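Local coordinates for microcin B17-processing protein McbB (Escherichia coli str. K-12 substr. MG1655, PDB 6GRH) that is needed to process the inactive microcin B17 precursor into the active peptide antibiotic, at residues P93-S98 against G165-Q170; L47-S52 against D63-E68; S177-G182 against S202-S207; R239-H244 against I275-C280. All blocks are in the same frame, centred on the assembly; numbering follows the deposited sequence. Where two conformers were deposited one is given.

Contacts 1, 3 and 4 all reach one mixed sheet, whereas contact 2 lies apart among the helices of the N-terminal domain, its centre about 32 Å from that of contact 1 and about 48 Å from that of contact 3. Strands 167-174 and 177-180 are neighbours in the sheet and join contact 1 to contact 3, with Gln170 NE2 2.8 Å from Asp181 OD2 in a probable hydrogen bond. Contacts 3 and 4, with centres about 15 Å apart, meet where Phe178 CG packs on Ser242 OG at 3.8 Å. The zinc ion held by Cys192, Cys195, Cys290 and Cys292 is about 14 Å from the side chain of Ala167 in contact 1.

Contact 1: residues P93-S98 against G165-Q170; sequences PLWVNS and GVAFIQ
The indole of Trp95 presents its five-membered-ring edge to Gly165: the carbonyl oxygen Gly165 O lies near the ring plane, 3.3 Å from Trp95 CD1. Water 2 sits in the same plane at this edge, accepting from Trp95 NE1 at 3.1 Å and donating to Val166 O at 2.8 Å. Leu94 CD2 covers one face of the indole, displaced toward its rim. Ala167 comes in obliquely, its CB 3.4 Å from Trp95 NE1 and 3.6 Å from Trp95 CE2, and this methyl is the main apolar touch of the pair. With CG anti to its own carbonyl carbon (chi1 -54°), the indole swings across to 165-170. The two segments lead into strands 97-102 and 167-174, parallel members of the mixed sheet that are separated by strand 139-144, so the tryptophan spans the width of one strand near where they begin. A second water links the backbones across this width: water 1 donates to Leu94 O at 2.8 Å and to Gly165 O at 2.7 Å. Gly165 takes a positive phi (72°), a conformation that suits glycine, as the chain turns toward the strand. Val183 packs on both Trp95 and Ala167, while Thr254 of helix 236-254 also meets the indole. Phe38 of the McbC chain packs against Leu94 and Trp95, placing this patch at the boundary between the two proteins.

Contact 2: residues L47-S52 against D63-E68; sequences LESLRS and DKLLDE
Leu65 pushes its forked end against Ser49, with CD2 3.3 Å and CD1 3.5 Å from Ser49 OG in one of the two positions the serine takes, so this closeness is tentative. The serine methylene adds to the close part: Ser49 CB is 3.8 Å from Leu65 CD2. Next to it the packing is slacker, and the branch ends of Leu50 and Leu65 meet at an angle with 4.0 Å between Leu50 CD2 and Leu65 CD2. Leu65 has a chi1 of -134°, well away from a staggered value, and this rotation carries both methyls to the serine. The segments belong to helices 41-52 and 59-68, which with helix 73-82 and the antiparallel hairpin strands make up an N-terminal domain consistent with the winged-helix-like peptide-recognition domains of such modification enzymes. On the inner side the buried Leu50 continues into Leu80, Ile15, Phe18 and Val85, so Leu65 meets the rim of a hydrophobic core. Ser49 and Leu65 themselves remain partly exposed, and Glu48 and Glu68 lie on the outer faces of the helices. Ser52 OG turns back to donate to Ser49 O at 3.1 Å. Asp63 and Asp67 form salt bridges with Lys77 and Lys73, tying the second helix to helix 73-82.

Contact 3: residues S177-G182 against S202-S207; sequences SFRIDG and SREEKS. With SO4 (sulfate ion), chain G.
Water 3 bridges Arg179 and Glu204: it accepts from Arg179 NH2 at 2.8 Å and donates to Glu204 OE2 (2.5 Å, doubtfully short). The direct ion pair is long, 3.9 Å from Arg179 NH2 to Glu204 OE2; the side chains come from opposite directions, and the carboxylate is turned 82° against the guanidinium while its oxygen stays at the guanidinium edge. Arg179 NE also donates to Ser177 OG at 3.0 Å, a bent bond that leaves the guanidinium plane, and Ser177 OG is tied to Leu174 O. Strand 177-180 lies inside the mixed sheet, between strands 167-174 and 269-273, and the arginine joins it to the end of helix 193-204, the helix that starts next to zinc ligand Cys192. Trp200 of this helix makes a cation-pi contact with Arg179. Water 4 accepts from Arg179 NH1 at 3.1 Å and Arg203 NH1 at 3.0 Å, linking the two arginines. Arg203, bent at chi3 (-66°), offers the edge of its guanidinium to a sulfate, probably from the crystallisation liquor: NH2 donates almost straight to O4 (3.1 Å, 178°) and NE to O1. Arg199 shares that anion, and Glu282 forms a salt bridge with Arg203 NH1.

Contact 4: residues R239-H244 against I275-C280; sequences RGFSYH and ITCILC
Phe241 brings the far end of its ring to Cys277, whose CB lies 3.9 Å from both Phe241 CE1 and Phe241 CZ. The thiol is set back, with Cys277 SG 4.8 Å from the ring centroid and 34° off its normal, an oblique sulfur-aromatic contact. Leu279 adds a looser apolar touch, Leu279 CD1 standing 4.3 Å from Phe241 CZ. The ring gets there because CG is anti to the backbone N (chi1 -175°), which sends it out from helix 236-254 toward the loop. Ala272 packs on both Phe241 and Leu279, so strand 269-273 backs the group.

Further out, the loop holds its own shape. Asp273 OD2 accepts from the backbone N of both Ile275 and Thr276, the first of these an Asx turn. Cys277 has a positive phi where the chain turns back, and Ile278 N makes a weak bond of 3.3 Å to Thr276 OG1. Beyond this, a second copy of McbB closes over the cluster: its Phe241 ring meets Phe241 with the planes only about 5° apart, its Leu245 packs on Cys277, and His244 of this chain hydrogen-bonds through ND1 to Ser237 OG and through NE2 to Leu274 O, both of the second copy. The arrangement is that of an interface between two McbB copies within the larger assembly, where helix 236-254 of each meets the other beside the hairpin of antiparallel strands 269-273 and 279-282 at the edge of the mixed sheet.

Contact 1: residues P93-S98 against G165-Q170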
loop_
_atom_site.group_PDB
_atom_site.type_symbol
_atom_site.label_atom_id
_atom_site.label_comp_id
_atom_site.label_asym_id
_atom_site.label_seq_id
_atom_site.Cartn_x
_atom_site.Cartn_y
_atom_site.Cartn_z
ATOM N N PRO B 93 31.039 6.240 -15.050
ATOM C CA PRO B 93 29.885 6.470 -14.180
ATOM C C PRO B 93 29.006 7.666 -14.645
ATOM O O PRO B 93 29.449 8.485 -15.434
ATOM C CB PRO B 93 30.539 6.741 -12.826
ATOM C CG PRO B 93 31.904 7.305 -13.158
ATOM C CD PRO B 93 32.164 7.108 -14.639
ATOM N N LEU B 94 27.770 7.742 -14.175
ATOM C CA LEU B 94 26.793 8.695 -14.739
ATOM C C LEU B 94 27.039 10.142 -14.329
ATOM O O LEU B 94 26.868 11.044 -15.131
ATOM C CB LEU B 94 25.354 8.298 -14.370
ATOM C CG LEU B 94 24.258 9.096 -15.087
ATOM C CD1 LEU B 94 24.350 8.958 -16.602
ATOM C CD2 LEU B 94 22.883 8.665 -14.585
ATOM N N TRP B 95 27.428 10.333 -13.077
ATOM C CA TRP B 95 27.812 11.628 -12.563
ATOM C C TRP B 95 29.299 11.554 -12.274
ATOM O O TRP B 95 29.753 10.696 -11.520
ATOM C CB TRP B 95 26.985 11.970 -11.317
ATOM C CG TRP B 95 25.550 11.863 -11.630
ATOM C CD1 TRP B 95 24.844 12.659 -12.487
ATOM C CD2 TRP B 95 24.651 10.858 -11.189
ATOM N NE1 TRP B 95 23.561 12.226 -12.584
ATOM C CE2 TRP B 95 23.413 11.117 -11.795
ATOM C CE3 TRP B 95 24.764 9.773 -10.313
ATOM C CZ2 TRP B 95 22.281 10.330 -11.548
ATOM C CZ3 TRP B 95 23.670 9.002 -10.087
ATOM C CH2 TRP B 95 22.438 9.276 -10.695
ATOM N N VAL B 96 30.042 12.452 -12.893
ATOM C CA VAL B 96 31.497 12.459 -12.812
ATOM C C VAL B 96 31.993 13.070 -11.505
ATOM O O VAL B 96 33.165 12.958 -11.179
ATOM C CB VAL B 96 32.132 13.200 -13.996
ATOM C CG1 VAL B 96 31.667 12.591 -15.326
ATOM C CG2 VAL B 96 31.874 14.711 -13.971
ATOM N N ASN B 97 31.100 13.742 -10.792
ATOM C CA ASN B 97 31.421 14.417 -9.573
ATOM C C ASN B 97 30.154 14.635 -8.741
ATOM O O ASN B 97 29.069 14.690 -9.307
ATOM C CB ASN B 97 31.983 15.763 -9.991
ATOM C CG ASN B 97 32.333 16.620 -8.829
ATOM O OD1 ASN B 97 31.979 17.799 -8.791
ATOM N ND2 ASN B 97 32.990 16.014 -7.826
ATOM N N SER B 98 30.322 14.732 -7.421
ATOM C CA SER B 98 29.283 15.173 -6.499
ATOM C C SER B 98 29.672 16.464 -5.759
ATOM O O SER B 98 30.862 16.733 -5.532
ATOM C CB SER B 98 29.005 14.075 -5.482
ATOM O OG SER B 98 28.372 12.959 -6.087
ATOM N N GLY B 165 23.326 16.889 -17.777
ATOM C CA GLY B 165 23.633 15.709 -16.979
ATOM C C GLY B 165 23.470 15.829 -15.472
ATOM O O GLY B 165 23.861 14.916 -14.757
ATOM N N VAL B 166 22.878 16.919 -14.990
ATOM C CA VAL B 166 22.737 17.155 -13.556
ATOM C C VAL B 166 21.768 16.144 -12.947
ATOM O O VAL B 166 20.932 15.580 -13.652
ATOM C CB VAL B 166 22.224 18.582 -13.287
ATOM C CG1 VAL B 166 20.758 18.761 -13.680
ATOM C CG2 VAL B 166 22.439 19.000 -11.853
ATOM N N ALA B 167 21.920 15.893 -11.662
ATOM C CA ALA B 167 20.901 15.245 -10.851
ATOM C C ALA B 167 20.989 15.816 -9.442
ATOM O O ALA B 167 21.994 16.410 -9.066
ATOM C CB ALA B 167 21.065 13.732 -10.834
ATOM N N PHE B 168 19.914 15.644 -8.684
ATOM C CA PHE B 168 19.816 16.165 -7.335
ATOM C C PHE B 168 19.380 15.074 -6.385
ATOM O O PHE B 168 18.559 14.198 -6.759
ATOM C CB PHE B 168 18.758 17.271 -7.228
ATOM C CG PHE B 168 18.930 18.401 -8.198
ATOM C CD1 PHE B 168 18.498 18.278 -9.518
ATOM C CD2 PHE B 168 19.491 19.579 -7.792
ATOM C CE1 PHE B 168 18.622 19.324 -10.415
ATOM C CE2 PHE B 168 19.620 20.640 -8.670
ATOM C CZ PHE B 168 19.176 20.513 -9.984
ATOM N N ILE B 169 19.875 15.180 -5.148
ATOM C CA ILE B 169 19.340 14.438 -4.011
ATOM C C ILE B 169 19.127 15.482 -2.954
ATOM O O ILE B 169 19.910 16.417 -2.867
ATOM C CB ILE B 169 20.326 13.367 -3.513
ATOM C CG1 ILE B 169 20.381 12.258 -4.551
ATOM C CG2 ILE B 169 19.896 12.795 -2.156
ATOM C CD1 ILE B 169 21.549 11.329 -4.405
ATOM N N GLN B 170 18.034 15.361 -2.218
ATOM C CA GLN B 170 17.710 16.272 -1.142
ATOM C C GLN B 170 17.536 15.491 0.121
ATOM O O GLN B 170 16.866 14.444 0.110
ATOM C CB GLN B 170 16.412 17.037 -1.404
ATOM C CG GLN B 170 16.335 17.813 -2.702
ATOM C CD GLN B 170 16.053 16.983 -3.948
ATOM O OE1 GLN B 170 16.517 17.335 -5.027
ATOM N NE2 GLN B 170 15.255 15.949 -3.832
HETATM O O HOH W 1 24.895 12.819 -16.056
HETATM O O HOH W 2 21.086 12.884 -14.397
#

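Contact 2: residues L47-S52 against D63-E68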
loop_
_atom_site.group_PDB
_atom_site.type_symbol
_atom_site.label_atom_id
_atom_site.label_comp_id
_atom_site.label_asym_id
_atom_site.label_seq_id
_atom_site.Cartn_x
_atom_site.Cartn_y
_atom_site.Cartn_z
ATOM N N LEU B 47 49.943 -5.686 1.610
ATOM C CA LEU B 47 48.700 -5.475 2.310
ATOM C C LEU B 47 48.775 -4.293 3.286
ATOM O O LEU B 47 47.855 -3.507 3.344
ATOM C CB LEU B 47 48.249 -6.760 3.031
ATOM C CG LEU B 47 47.905 -7.918 2.121
ATOM C CD1 LEU B 47 47.836 -9.220 2.930
ATOM C CD2 LEU B 47 46.624 -7.665 1.337
ATOM N N GLU B 48 49.859 -4.167 4.034
ATOM C CA GLU B 48 50.059 -3.002 4.908
ATOM C C GLU B 48 50.039 -1.655 4.157
ATOM O O GLU B 48 49.418 -0.686 4.618
ATOM C CB GLU B 48 51.351 -3.154 5.707
ATOM C CG GLU B 48 51.185 -4.216 6.783
ATOM C CD GLU B 48 52.457 -4.541 7.533
ATOM O OE1 GLU B 48 53.570 -4.404 6.955
ATOM O OE2 GLU B 48 52.329 -4.969 8.706
ATOM N N SER B 49 50.707 -1.589 3.005
ATOM C CA SER B 49 50.698 -0.366 2.197
ATOM C C SER B 49 49.321 -0.070 1.633
ATOM O O SER B 49 48.881 1.077 1.672
ATOM C CB SER B 49 51.677 -0.419 1.032
ATOM O OG SER B 49 51.253 0.542 0.070
ATOM N N LEU B 50 48.638 -1.097 1.121
ATOM C CA LEU B 50 47.270 -0.924 0.665
ATOM C C LEU B 50 46.352 -0.449 1.786
ATOM O O LEU B 50 45.451 0.361 1.533
ATOM C CB LEU B 50 46.693 -2.211 0.044
ATOM C CG LEU B 50 47.278 -2.629 -1.310
ATOM C CD1 LEU B 50 46.677 -3.937 -1.791
ATOM C CD2 LEU B 50 47.040 -1.541 -2.346
ATOM N N ARG B 51 46.588 -0.928 3.010
ATOM C CA ARG B 51 45.728 -0.533 4.127
ATOM C C ARG B 51 45.872 0.953 4.505
ATOM O O ARG B 51 44.898 1.579 4.937
ATOM C CB ARG B 51 45.958 -1.406 5.361
ATOM C CG ARG B 51 44.989 -1.136 6.518
ATOM C CD ARG B 51 43.504 -1.223 6.132
ATOM N NE ARG B 51 42.663 -0.906 7.268
ATOM C CZ ARG B 51 42.424 0.320 7.746
ATOM N NH1 ARG B 51 42.926 1.407 7.174
ATOM N NH2 ARG B 51 41.662 0.462 8.825
ATOM N N SER B 52 47.063 1.507 4.351
ATOM C CA SER B 52 47.251 2.919 4.611
ATOM C C SER B 52 46.787 3.868 3.481
ATOM O O SER B 52 46.639 5.051 3.738
ATOM C CB SER B 52 48.701 3.218 5.027
ATOM O OG SER B 52 49.548 3.114 3.920
ATOM N N ASP B 63 51.099 -2.410 -9.282
ATOM C CA ASP B 63 52.182 -3.156 -9.938
ATOM C C ASP B 63 53.542 -2.902 -9.300
ATOM O O ASP B 63 54.282 -3.838 -9.019
ATOM C CB ASP B 63 52.259 -2.826 -11.439
ATOM C CG ASP B 63 51.094 -3.402 -12.224
ATOM O OD1 ASP B 63 50.218 -4.055 -11.611
ATOM O OD2 ASP B 63 51.035 -3.197 -13.456
ATOM N N LYS B 64 53.846 -1.626 -9.079
ATOM C CA LYS B 64 55.086 -1.193 -8.423
ATOM C C LYS B 64 55.195 -1.802 -7.015
ATOM O O LYS B 64 56.213 -2.332 -6.642
ATOM C CB LYS B 64 55.110 0.344 -8.347
ATOM C CG LYS B 64 56.472 0.986 -8.116
ATOM C CD LYS B 64 56.520 2.385 -8.763
ATOM C CE LYS B 64 57.618 3.273 -8.199
ATOM N NZ LYS B 64 58.943 2.613 -8.149
ATOM N N LEU B 65 54.110 -1.730 -6.256
ATOM C CA LEU B 65 54.050 -2.335 -4.917
ATOM C C LEU B 65 54.376 -3.833 -4.949
ATOM O O LEU B 65 55.186 -4.327 -4.158
ATOM C CB LEU B 65 52.662 -2.127 -4.317
ATOM C CG LEU B 65 52.535 -1.658 -2.877
ATOM C CD1 LEU B 65 53.353 -0.417 -2.551
ATOM C CD2 LEU B 65 51.046 -1.403 -2.625
ATOM N N LEU B 66 53.748 -4.529 -5.890
ATOM C CA LEU B 66 53.978 -5.964 -6.080
ATOM C C LEU B 66 55.419 -6.264 -6.529
ATOM O O LEU B 66 56.052 -7.181 -5.995
ATOM C CB LEU B 66 52.957 -6.551 -7.062
ATOM C CG LEU B 66 51.509 -6.547 -6.565
ATOM C CD1 LEU B 66 50.533 -6.764 -7.719
ATOM C CD2 LEU B 66 51.338 -7.602 -5.489
ATOM N N ASP B 67 55.937 -5.490 -7.487
ATOM C CA ASP B 67 57.346 -5.610 -7.925
ATOM C C ASP B 67 58.311 -5.442 -6.771
ATOM O O ASP B 67 59.239 -6.209 -6.642
ATOM C CB ASP B 67 57.715 -4.584 -9.012
ATOM C CG ASP B 67 57.146 -4.935 -10.399
ATOM O OD1 ASP B 67 56.611 -6.051 -10.588
ATOM O OD2 ASP B 67 57.247 -4.082 -11.314
ATOM N N GLU B 68 58.070 -4.453 -5.917
ATOM C CA GLU B 68 58.948 -4.184 -4.758
ATOM C C GLU B 68 59.012 -5.336 -3.745
ATOM O O GLU B 68 60.039 -5.585 -3.134
ATOM C CB GLU B 68 58.504 -2.880 -4.074
ATOM C CG GLU B 68 58.913 -1.637 -4.869
ATOM C CD GLU B 68 58.351 -0.311 -4.333
ATOM O OE1 GLU B 68 57.291 -0.266 -3.683
ATOM O OE2 GLU B 68 58.997 0.718 -4.588
#

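Contact 3: residues S177-G182 against S202-S207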
loop_
_atom_site.group_PDB
_atom_site.type_symbol
_atom_site.label_atom_id
_atom_site.label_comp_id
_atom_site.label_asym_id
_atom_site.label_seq_id
_atom_site.Cartn_x
_atom_site.Cartn_y
_atom_site.Cartn_z
ATOM N N SER B 177 11.815 11.652 11.578
ATOM C CA SER B 177 12.531 10.982 10.514
ATOM C C SER B 177 13.578 11.839 9.833
ATOM O O SER B 177 13.473 13.081 9.783
ATOM C CB SER B 177 11.574 10.468 9.449
ATOM O OG SER B 177 11.029 11.551 8.707
ATOM N N PHE B 178 14.565 11.143 9.297
ATOM C CA PHE B 178 15.517 11.698 8.338
ATOM C C PHE B 178 15.090 11.155 6.968
ATOM O O PHE B 178 14.932 9.954 6.774
ATOM C CB PHE B 178 16.928 11.295 8.719
ATOM C CG PHE B 178 17.988 11.796 7.771
ATOM C CD1 PHE B 178 18.044 13.126 7.412
ATOM C CD2 PHE B 178 18.903 10.915 7.221
ATOM C CE1 PHE B 178 19.007 13.582 6.529
ATOM C CE2 PHE B 178 19.876 11.360 6.342
ATOM C CZ PHE B 178 19.929 12.701 5.988
ATOM N N ARG B 179 14.878 12.051 6.021
ATOM C CA ARG B 179 14.432 11.701 4.671
ATOM C C ARG B 179 15.522 11.944 3.658
ATOM O O ARG B 179 16.125 13.015 3.641
ATOM C CB ARG B 179 13.242 12.576 4.278
ATOM C CG ARG B 179 12.058 12.436 5.206
ATOM C CD ARG B 179 11.387 11.115 4.984
ATOM N NE ARG B 179 10.241 10.967 5.883
ATOM C CZ ARG B 179 9.271 10.065 5.747
ATOM N NH1 ARG B 179 9.242 9.211 4.725
ATOM N NH2 ARG B 179 8.296 10.054 6.642
ATOM N N ILE B 180 15.757 10.973 2.793
ATOM C CA ILE B 180 16.617 11.180 1.657
ATOM C C ILE B 180 15.728 10.922 0.448
ATOM O O ILE B 180 15.247 9.807 0.246
ATOM C CB ILE B 180 17.827 10.228 1.639
ATOM C CG1 ILE B 180 18.685 10.406 2.905
ATOM C CG2 ILE B 180 18.640 10.449 0.362
ATOM C CD1 ILE B 180 19.729 9.328 3.055
ATOM N N ASP B 181 15.524 11.946 -0.373
ATOM C CA ASP B 181 14.701 11.772 -1.552
ATOM C C ASP B 181 15.376 10.846 -2.551
ATOM O O ASP B 181 16.598 10.649 -2.539
ATOM C CB ASP B 181 14.397 13.122 -2.231
ATOM C CG ASP B 181 13.514 14.018 -1.404
ATOM O OD1 ASP B 181 12.834 13.524 -0.449
ATOM O OD2 ASP B 181 13.505 15.249 -1.723
ATOM N N GLY B 182 14.573 10.250 -3.411
ATOM C CA GLY B 182 15.090 9.593 -4.594
ATOM C C GLY B 182 15.879 10.571 -5.444
ATOM O O GLY B 182 15.746 11.784 -5.314
ATOM N N SER B 202 1.082 13.935 2.890
ATOM C CA SER B 202 -0.155 13.175 2.726
ATOM C C SER B 202 -0.239 11.982 3.673
ATOM O O SER B 202 -1.234 11.823 4.374
ATOM C CB SER B 202 -0.302 12.688 1.273
ATOM O OG SER B 202 0.465 11.510 1.006
ATOM N N ARG B 203 0.802 11.151 3.685
ATOM C CA ARG B 203 0.872 9.985 4.594
ATOM C C ARG B 203 0.759 10.390 6.069
ATOM O O ARG B 203 0.168 9.644 6.856
ATOM C CB ARG B 203 2.137 9.149 4.364
ATOM C CG ARG B 203 2.406 8.071 5.429
ATOM C CD ARG B 203 3.587 7.176 5.062
ATOM N NE ARG B 203 3.281 6.383 3.864
ATOM C CZ ARG B 203 4.179 5.871 3.023
ATOM N NH1 ARG B 203 5.488 6.047 3.211
ATOM N NH2 ARG B 203 3.762 5.179 1.961
ATOM N N GLU B 204 1.303 11.549 6.449
ATOM C CA GLU B 204 1.221 12.010 7.862
ATOM C C GLU B 204 -0.143 12.556 8.299
ATOM O O GLU B 204 -0.392 12.719 9.505
ATOM C CB GLU B 204 2.291 13.059 8.171
ATOM C CG GLU B 204 3.714 12.583 7.916
ATOM C CD GLU B 204 4.317 11.711 9.000
ATOM O OE1 GLU B 204 3.609 11.255 9.923
ATOM O OE2 GLU B 204 5.540 11.496 8.916
ATOM N N GLU B 205 -1.020 12.867 7.348
ATOM C CA GLU B 205 -2.353 13.366 7.687
ATOM C C GLU B 205 -3.177 12.189 8.213
ATOM O O GLU B 205 -3.068 11.082 7.688
ATOM C CB GLU B 205 -3.029 14.003 6.466
ATOM N N LYS B 206 -3.980 12.421 9.250
ATOM C CA LYS B 206 -4.782 11.362 9.885
ATOM C C LYS B 206 -6.157 11.236 9.204
ATOM O O LYS B 206 -7.200 11.318 9.850
ATOM C CB LYS B 206 -4.939 11.650 11.382
ATOM N N SER B 207 -6.131 11.010 7.891
ATOM C CA SER B 207 -7.321 10.947 7.042
ATOM C C SER B 207 -7.715 9.517 6.669
ATOM O O SER B 207 -8.779 9.328 6.079
ATOM C CB SER B 207 -7.050 11.695 5.745
ATOM O OG SER B 207 -5.983 11.063 5.044
HETATM S S SO4 G . -0.090 5.615 2.437
HETATM O O1 SO4 G . 0.258 5.234 3.825
HETATM O O2 SO4 G . -1.521 5.362 2.155
HETATM O O3 SO4 G . 0.151 7.068 2.285
HETATM O O4 SO4 G . 0.738 4.810 1.522
HETATM O O HOH W 3 8.038 11.691 8.945
HETATM O O HOH W 4 6.784 7.509 5.458
#

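Contact 4: residues R239-H244 against I275-C280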
loop_
_atom_site.group_PDB
_atom_site.type_symbol
_atom_site.label_atom_id
_atom_site.label_comp_id
_atom_site.label_asym_id
_atom_site.label_seq_id
_atom_site.Cartn_x
_atom_site.Cartn_y
_atom_site.Cartn_z
ATOM N N ARG B 239 22.900 13.604 14.026
ATOM C CA ARG B 239 23.781 14.095 12.953
ATOM C C ARG B 239 24.758 13.024 12.454
ATOM O O ARG B 239 24.963 12.899 11.248
ATOM C CB ARG B 239 24.539 15.355 13.377
ATOM C CG ARG B 239 23.649 16.539 13.577
ATOM C CD ARG B 239 24.410 17.784 13.971
ATOM N NE ARG B 239 23.461 18.888 14.060
ATOM C CZ ARG B 239 22.937 19.376 15.185
ATOM N NH1 ARG B 239 23.306 18.932 16.403
ATOM N NH2 ARG B 239 22.058 20.356 15.104
ATOM N N GLY B 240 25.318 12.241 13.379
ATOM C CA GLY B 240 26.271 11.152 13.027
ATOM C C GLY B 240 25.626 10.042 12.222
ATOM O O GLY B 240 26.159 9.590 11.215
ATOM N N PHE B 241 24.442 9.640 12.657
ATOM C CA PHE B 241 23.609 8.663 11.947
ATOM C C PHE B 241 23.304 9.154 10.543
ATOM O O PHE B 241 23.516 8.432 9.569
ATOM C CB PHE B 241 22.322 8.469 12.763
ATOM C CG PHE B 241 21.395 7.401 12.254
ATOM C CD1 PHE B 241 21.606 6.049 12.560
ATOM C CD2 PHE B 241 20.272 7.744 11.537
ATOM C CE1 PHE B 241 20.712 5.061 12.134
ATOM C CE2 PHE B 241 19.373 6.771 11.116
ATOM C CZ PHE B 241 19.593 5.427 11.405
ATOM N N SER B 242 22.844 10.400 10.450
ATOM C CA SER B 242 22.557 11.052 9.154
ATOM C C SER B 242 23.783 11.080 8.241
ATOM O O SER B 242 23.710 10.762 7.061
ATOM C CB SER B 242 22.077 12.488 9.388
ATOM O OG SER B 242 20.856 12.518 10.126
ATOM N N TYR B 243 24.918 11.453 8.825
ATOM C CA TYR B 243 26.206 11.511 8.117
ATOM C C TYR B 243 26.554 10.165 7.480
ATOM O O TYR B 243 26.941 10.112 6.315
ATOM C CB TYR B 243 27.283 11.925 9.114
ATOM C CG TYR B 243 28.658 12.257 8.606
ATOM C CD1 TYR B 243 28.906 13.456 7.943
ATOM C CD2 TYR B 243 29.737 11.410 8.864
ATOM C CE1 TYR B 243 30.196 13.795 7.531
ATOM C CE2 TYR B 243 31.041 11.743 8.454
ATOM C CZ TYR B 243 31.258 12.949 7.796
ATOM O OH TYR B 243 32.518 13.277 7.374
ATOM N N HIS B 244 26.393 9.085 8.244
ATOM C CA HIS B 244 26.636 7.762 7.712
ATOM C C HIS B 244 25.679 7.386 6.574
ATOM O O HIS B 244 26.115 6.818 5.559
ATOM C CB HIS B 244 26.577 6.737 8.833
ATOM C CG HIS B 244 27.011 5.375 8.418
ATOM N ND1 HIS B 244 28.291 5.099 7.967
ATOM C CD2 HIS B 244 26.324 4.207 8.367
ATOM C CE1 HIS B 244 28.361 3.819 7.642
ATOM N NE2 HIS B 244 27.187 3.255 7.888
ATOM N N ILE B 275 14.212 7.358 15.920
ATOM C CA ILE B 275 13.975 6.696 17.202
ATOM C C ILE B 275 14.332 5.200 17.117
ATOM O O ILE B 275 15.147 4.709 17.890
ATOM C CB ILE B 275 12.510 6.874 17.677
ATOM C CG1 ILE B 275 12.075 8.352 17.624
ATOM C CG2 ILE B 275 12.321 6.329 19.109
ATOM C CD1 ILE B 275 12.978 9.298 18.402
ATOM N N THR B 276 13.701 4.485 16.189
ATOM C CA THR B 276 13.920 3.046 16.049
ATOM C C THR B 276 15.118 2.696 15.211
ATOM O O THR B 276 15.535 1.549 15.211
ATOM C CB THR B 276 12.706 2.324 15.405
ATOM O OG1 THR B 276 12.515 2.817 14.068
ATOM C CG2 THR B 276 11.484 2.497 16.246
ATOM N N CYS B 277 15.649 3.667 14.470
ATOM C CA CYS B 277 16.709 3.474 13.478
ATOM C C CYS B 277 16.387 2.549 12.302
ATOM O O CYS B 277 17.299 2.110 11.619
ATOM C CB CYS B 277 18.053 3.105 14.127
ATOM S SG CYS B 277 18.448 4.141 15.562
ATOM N N ILE B 278 15.107 2.320 12.038
ATOM C CA ILE B 278 14.672 1.465 10.954
ATOM C C ILE B 278 14.585 2.291 9.679
ATOM O O ILE B 278 14.058 3.403 9.704
ATOM C CB ILE B 278 13.288 0.862 11.286
ATOM C CG1 ILE B 278 13.447 -0.262 12.313
ATOM C CG2 ILE B 278 12.609 0.363 10.014
ATOM C CD1 ILE B 278 12.188 -0.608 13.088
ATOM N N LEU B 279 15.083 1.740 8.574
ATOM C CA LEU B 279 15.039 2.374 7.275
ATOM C C LEU B 279 13.941 1.822 6.418
ATOM O O LEU B 279 13.636 0.643 6.517
ATOM C CB LEU B 279 16.336 2.146 6.495
ATOM C CG LEU B 279 17.390 3.213 6.628
ATOM C CD1 LEU B 279 17.748 3.474 8.078
ATOM C CD2 LEU B 279 18.606 2.729 5.831
ATOM N N CYS B 280 13.348 2.671 5.573
ATOM C CA CYS B 280 12.345 2.249 4.597
ATOM C C CYS B 280 12.625 2.910 3.263
ATOM O O CYS B 280 12.649 4.137 3.169
ATOM C CB CYS B 280 10.930 2.601 5.059
ATOM S SG CYS B 280 9.650 2.245 3.825
#